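Local coordinates for DNA-binding protein HU (Thermus thermophilus HB8, PDB 5EKA) that binds and wraps DNA as a histone-like homodimer, stabilising the duplex against denaturation under extreme environmental conditions, at residues Glu38-Leu41 against Lys46-Leu49; Asp10-Val15 against Leu21-Val26. All blocks are in the same frame, centred on the assembly; numbering follows the deposited sequence. Where two conformers were deposited one is given.

Helix 23-42 of this HU protein serves two partners, one at each end, and so illustrates how a single long helix can tie a small fold together. Contact 2 comes first along the chain and joins the beginning of that helix to helix 8-19; contact 1 follows and joins its last turns to strand 46-49, which within this chain is an outer strand of the three-stranded antiparallel sheet. The contact centres lie 22 Å apart, and their nearest atoms, about 12 Å apart, do not touch. The helix thus connects a helical pair at one end with the sheet at the other. Both contacts also border the second subunit, so each lies beside the dimer interface.

Contact 1: residues Glu38-Leu41 against Lys46-Leu49; sequences EEAL and KVQL
A40 and L41, in the last turns of helix 23-42, run past strand 46-49 across a short connection, A40 level with V47 (CA to CA 7.1 Å) and L41 with K46 (CA to CA 6.7 Å). A40 and V47 carry the contact, which centres on one methyl group, CG2 of V47. It meets the CB of A40 at 3.7 Å, methyl against methyl. The torsion of V47 sets CG1 anti to the backbone N (chi1 175°), which places CG2 beside that nitrogen and anti to the carbonyl carbon. The second neighbour of this methyl is L41, whose CB does not point straight at the strand; the end of its side chain bends nearer, and CD2 lies 4.2 Å from V47 CG2, a looser touch than that of A40. All three side chains are buried, and the link between helix and strand is wholly apolar. In the HU fold this is where the long helix turns back into the beta sheet. V47 is backbone hydrogen-bonded to F55 of strand 53-60, and the side chain of F55 also touches L41. On its other edge strand 46-49 pairs in parallel with a strand of the second subunit, so the sheet continues through the dimer interface, and L11 of that subunit packs on V47.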
loop_
_atom_site.group_PDB
_atom_site.type_symbol
_atom_site.label_atom_id
_atom_site.label_comp_id
_atom_site.label_asym_id
_atom_site.label_seq_id
_atom_site.Cartn_x
_atom_site.Cartn_y
_atom_site.Cartn_z
ATOM N N GLU A 38 -2.599 -8.787 -1.681
ATOM C CA GLU A 38 -3.659 -9.550 -1.043
ATOM C C GLU A 38 -3.370 -11.037 -0.846
ATOM O O GLU A 38 -3.642 -11.572 0.226
ATOM C CB GLU A 38 -4.974 -9.383 -1.842
ATOM C CG GLU A 38 -6.211 -9.947 -1.223
ATOM C CD GLU A 38 -7.443 -9.515 -1.994
ATOM O OE1 GLU A 38 -7.743 -10.129 -3.037
ATOM O OE2 GLU A 38 -8.094 -8.546 -1.551
ATOM N N GLU A 39 -2.927 -11.692 -1.902
ATOM C CA GLU A 39 -2.644 -13.108 -1.882
ATOM C C GLU A 39 -1.587 -13.389 -0.823
ATOM O O GLU A 39 -1.707 -14.320 -0.030
ATOM C CB GLU A 39 -2.128 -13.506 -3.249
ATOM C CG GLU A 39 -1.839 -14.965 -3.408
ATOM C CD GLU A 39 -1.168 -15.246 -4.752
ATOM O OE1 GLU A 39 -1.651 -14.723 -5.790
ATOM O OE2 GLU A 39 -0.141 -15.964 -4.752
ATOM N N ALA A 40 -0.525 -12.585 -0.826
ATOM C CA ALA A 40 0.536 -12.777 0.164
ATOM C C ALA A 40 0.043 -12.636 1.608
ATOM O O ALA A 40 0.380 -13.457 2.468
ATOM C CB ALA A 40 1.707 -11.836 -0.121
ATOM N N LEU A 41 -0.735 -11.598 1.876
ATOM C CA LEU A 41 -1.317 -11.429 3.199
ATOM C C LEU A 41 -2.267 -12.570 3.604
ATOM O O LEU A 41 -2.252 -13.031 4.750
ATOM C CB LEU A 41 -2.000 -10.070 3.302
ATOM C CG LEU A 41 -1.046 -8.869 3.264
ATOM C CD1 LEU A 41 -1.841 -7.592 3.134
ATOM C CD2 LEU A 41 -0.118 -8.825 4.472
ATOM N N LYS A 46 4.540 -11.519 5.408
ATOM C CA LYS A 46 4.779 -10.079 5.555
ATOM C C LYS A 46 5.081 -9.553 4.141
ATOM O O LYS A 46 5.748 -10.237 3.377
ATOM C CB LYS A 46 5.988 -9.819 6.454
ATOM C CG LYS A 46 5.986 -10.518 7.799
ATOM C CD LYS A 46 4.949 -9.982 8.774
ATOM C CE LYS A 46 4.853 -10.854 10.036
ATOM N NZ LYS A 46 3.918 -12.014 9.972
ATOM N N VAL A 47 4.618 -8.350 3.813
ATOM C CA VAL A 47 4.879 -7.752 2.534
ATOM C C VAL A 47 5.688 -6.501 2.859
ATOM O O VAL A 47 5.154 -5.517 3.344
ATOM C CB VAL A 47 3.601 -7.407 1.756
ATOM C CG1 VAL A 47 3.959 -6.676 0.500
ATOM C CG2 VAL A 47 2.816 -8.664 1.431
ATOM N N GLN A 48 6.965 -6.549 2.529
ATOM C CA GLN A 48 7.902 -5.511 2.879
ATOM C C GLN A 48 8.186 -4.679 1.622
ATOM O O GLN A 48 8.611 -5.217 0.601
ATOM C CB GLN A 48 9.197 -6.173 3.396
ATOM C CG GLN A 48 10.344 -5.217 3.647
ATOM C CD GLN A 48 11.652 -5.853 3.202
ATOM O OE1 GLN A 48 12.308 -5.273 2.171
ATOM N NE2 GLN A 48 12.042 -6.896 3.744
ATOM N N LEU A 49 7.938 -3.379 1.691
ATOM C CA LEU A 49 8.162 -2.481 0.552
ATOM C C LEU A 49 9.212 -1.500 1.042
ATOM O O LEU A 49 8.908 -0.505 1.693
ATOM C CB LEU A 49 6.876 -1.785 0.122
ATOM C CG LEU A 49 5.710 -2.677 -0.280
ATOM C CD1 LEU A 49 4.504 -1.855 -0.654
ATOM C CD2 LEU A 49 6.172 -3.521 -1.462
#

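Contact 2: residues Asp10-Val15 against Leu21-Val26; sequences DLVDQV and LKKKDV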
loop_
_atom_site.group_PDB
_atom_site.type_symbol
_atom_site.label_atom_id
_atom_site.label_comp_id
_atom_site.label_asym_id
_atom_site.label_seq_id
_atom_site.Cartn_x
_atom_site.Cartn_y
_atom_site.Cartn_z
ATOM N N ASP A 10 -6.564 7.862 -10.470
ATOM C CA ASP A 10 -5.646 9.003 -10.528
ATOM C C ASP A 10 -4.193 8.543 -10.538
ATOM O O ASP A 10 -3.395 9.091 -11.258
ATOM C CB ASP A 10 -5.801 9.934 -9.346
ATOM C CG ASP A 10 -7.128 10.670 -9.340
ATOM O OD1 ASP A 10 -7.653 10.972 -10.444
ATOM O OD2 ASP A 10 -7.646 10.949 -8.216
ATOM N N LEU A 11 -3.883 7.559 -9.703
ATOM C CA LEU A 11 -2.518 7.034 -9.630
ATOM C C LEU A 11 -2.053 6.382 -10.918
ATOM O O LEU A 11 -0.912 6.565 -11.303
ATOM C CB LEU A 11 -2.376 6.084 -8.447
ATOM C CG LEU A 11 -2.371 6.781 -7.083
ATOM C CD1 LEU A 11 -2.533 5.753 -5.980
ATOM C CD2 LEU A 11 -1.121 7.629 -6.832
ATOM N N VAL A 12 -2.933 5.647 -11.584
ATOM C CA VAL A 12 -2.609 5.073 -12.911
ATOM C C VAL A 12 -2.205 6.197 -13.849
ATOM O O VAL A 12 -1.217 6.120 -14.554
ATOM C CB VAL A 12 -3.803 4.249 -13.482
ATOM C CG1 VAL A 12 -3.663 3.976 -14.977
ATOM C CG2 VAL A 12 -4.006 2.960 -12.688
ATOM N N ASP A 13 -2.999 7.257 -13.894
ATOM C CA ASP A 13 -2.681 8.387 -14.759
ATOM C C ASP A 13 -1.360 9.055 -14.402
ATOM O O ASP A 13 -0.580 9.389 -15.293
ATOM C CB ASP A 13 -3.817 9.384 -14.704
ATOM C CG ASP A 13 -5.057 8.888 -15.451
ATOM O OD1 ASP A 13 -4.921 8.033 -16.347
ATOM O OD2 ASP A 13 -6.184 9.373 -15.162
ATOM N N GLN A 14 -1.106 9.262 -13.112
ATOM C CA GLN A 14 0.118 9.899 -12.659
ATOM C C GLN A 14 1.324 9.032 -12.977
ATOM O O GLN A 14 2.323 9.522 -13.420
ATOM C CB GLN A 14 0.063 10.133 -11.154
ATOM C CG GLN A 14 -0.903 11.230 -10.758
ATOM C CD GLN A 14 -1.037 11.406 -9.269
ATOM O OE1 GLN A 14 -0.277 10.876 -8.517
ATOM N NE2 GLN A 14 -2.080 12.141 -8.846
ATOM N N VAL A 15 1.189 7.732 -12.773
ATOM C CA VAL A 15 2.282 6.800 -13.054
ATOM C C VAL A 15 2.536 6.659 -14.561
ATOM O O VAL A 15 3.689 6.639 -15.000
ATOM C CB VAL A 15 2.063 5.400 -12.406
ATOM C CG1 VAL A 15 3.183 4.455 -12.841
ATOM C CG2 VAL A 15 2.026 5.453 -10.884
ATOM N N LEU A 21 4.879 5.041 -19.747
ATOM C CA LEU A 21 4.325 3.749 -20.122
ATOM C C LEU A 21 2.840 3.893 -20.428
ATOM O O LEU A 21 2.219 4.880 -20.049
ATOM C CB LEU A 21 4.613 2.703 -19.054
ATOM C CG LEU A 21 6.127 2.479 -18.853
ATOM C CD1 LEU A 21 6.436 1.857 -17.493
ATOM C CD2 LEU A 21 6.734 1.669 -20.005
ATOM N N LYS A 22 2.300 2.938 -21.178
ATOM C CA LYS A 22 0.899 2.985 -21.594
ATOM C C LYS A 22 -0.038 2.853 -20.412
ATOM O O LYS A 22 0.175 2.026 -19.527
ATOM C CB LYS A 22 0.580 1.878 -22.595
ATOM C CG LYS A 22 1.360 1.947 -23.885
ATOM C CD LYS A 22 0.956 0.793 -24.791
ATOM C CE LYS A 22 2.162 0.040 -25.331
ATOM N NZ LYS A 22 2.844 -0.731 -24.247
ATOM N N LYS A 23 -1.085 3.672 -20.409
ATOM C CA LYS A 23 -2.086 3.636 -19.360
ATOM C C LYS A 23 -2.678 2.243 -19.212
ATOM O O LYS A 23 -2.844 1.782 -18.091
ATOM C CB LYS A 23 -3.185 4.671 -19.608
ATOM C CG LYS A 23 -4.165 4.856 -18.455
ATOM C CD LYS A 23 -5.456 5.583 -18.852
ATOM C CE LYS A 23 -5.222 6.901 -19.593
ATOM N NZ LYS A 23 -4.331 7.929 -18.962
ATOM N N LYS A 24 -2.971 1.566 -20.325
ATOM C CA LYS A 24 -3.515 0.201 -20.276
ATOM C C LYS A 24 -2.575 -0.758 -19.513
ATOM O O LYS A 24 -3.031 -1.663 -18.812
ATOM C CB LYS A 24 -3.809 -0.349 -21.695
ATOM C CG LYS A 24 -2.594 -0.931 -22.424
ATOM C CD LYS A 24 -2.900 -1.380 -23.841
ATOM C CE LYS A 24 -1.821 -2.343 -24.344
ATOM N NZ LYS A 24 -1.716 -2.409 -25.837
ATOM N N ASP A 25 -1.270 -0.546 -19.667
ATOM C CA ASP A 25 -0.259 -1.401 -19.050
ATOM C C ASP A 25 -0.131 -1.066 -17.585
ATOM O O ASP A 25 -0.046 -1.958 -16.761
ATOM C CB ASP A 25 1.111 -1.268 -19.758
ATOM C CG ASP A 25 1.155 -1.954 -21.154
ATOM O OD1 ASP A 25 0.242 -2.738 -21.515
ATOM O OD2 ASP A 25 2.134 -1.722 -21.905
ATOM N N VAL A 26 -0.146 0.217 -17.259
ATOM C CA VAL A 26 -0.026 0.647 -15.848
ATOM C C VAL A 26 -1.260 0.151 -15.104
ATOM O O VAL A 26 -1.177 -0.318 -14.002
ATOM C CB VAL A 26 0.104 2.196 -15.737
ATOM C CG1 VAL A 26 0.103 2.636 -14.298
ATOM C CG2 VAL A 26 1.379 2.681 -16.459
#
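The carboxylate of D13 receives the ammonium group of K23 over its face: NZ meets OD1 at 2.7 Å, 41° out of the carboxylate plane, in a hydrogen-bonded salt bridge. The lysine reaches it by curling, its chain bent at chi3 (-51°) and chi4, which brings CD and CE also to 3.5 Å from D13 OD1. A second carboxylate, that of D25, is met on its syn side, 31° out of plane, by NZ of K22, 2.6 Å from OD2. K22 is the N-cap of helix 23-42, and this second bridge ties it to the first turn, where its backbone O also accepts a bond from V26 N. Both bridges involve residues at least partly exposed; beneath the first lies a seam of valines. V12 CG1 sits 3.6 Å from K23 CG, the two side chains crossing at about a right angle, so the lysine's aliphatic base covers a methyl while its charged end reaches D13. The CB of V26 points toward helix 8-19, and its CG1 lies 3.9 Å from V15 CG1, 4.1 Å from V12 CG1 and 3.7 Å from the carbonyl O of V12. Beyond the two segments, V12 also leans on K27 and V30, while V26 packs on M29 of the second subunit. Two short-linked helices closed on a buried valine seam, with an ion pair at the rim, form the N-terminal helical hairpin of the HU fold, part of the dimer body.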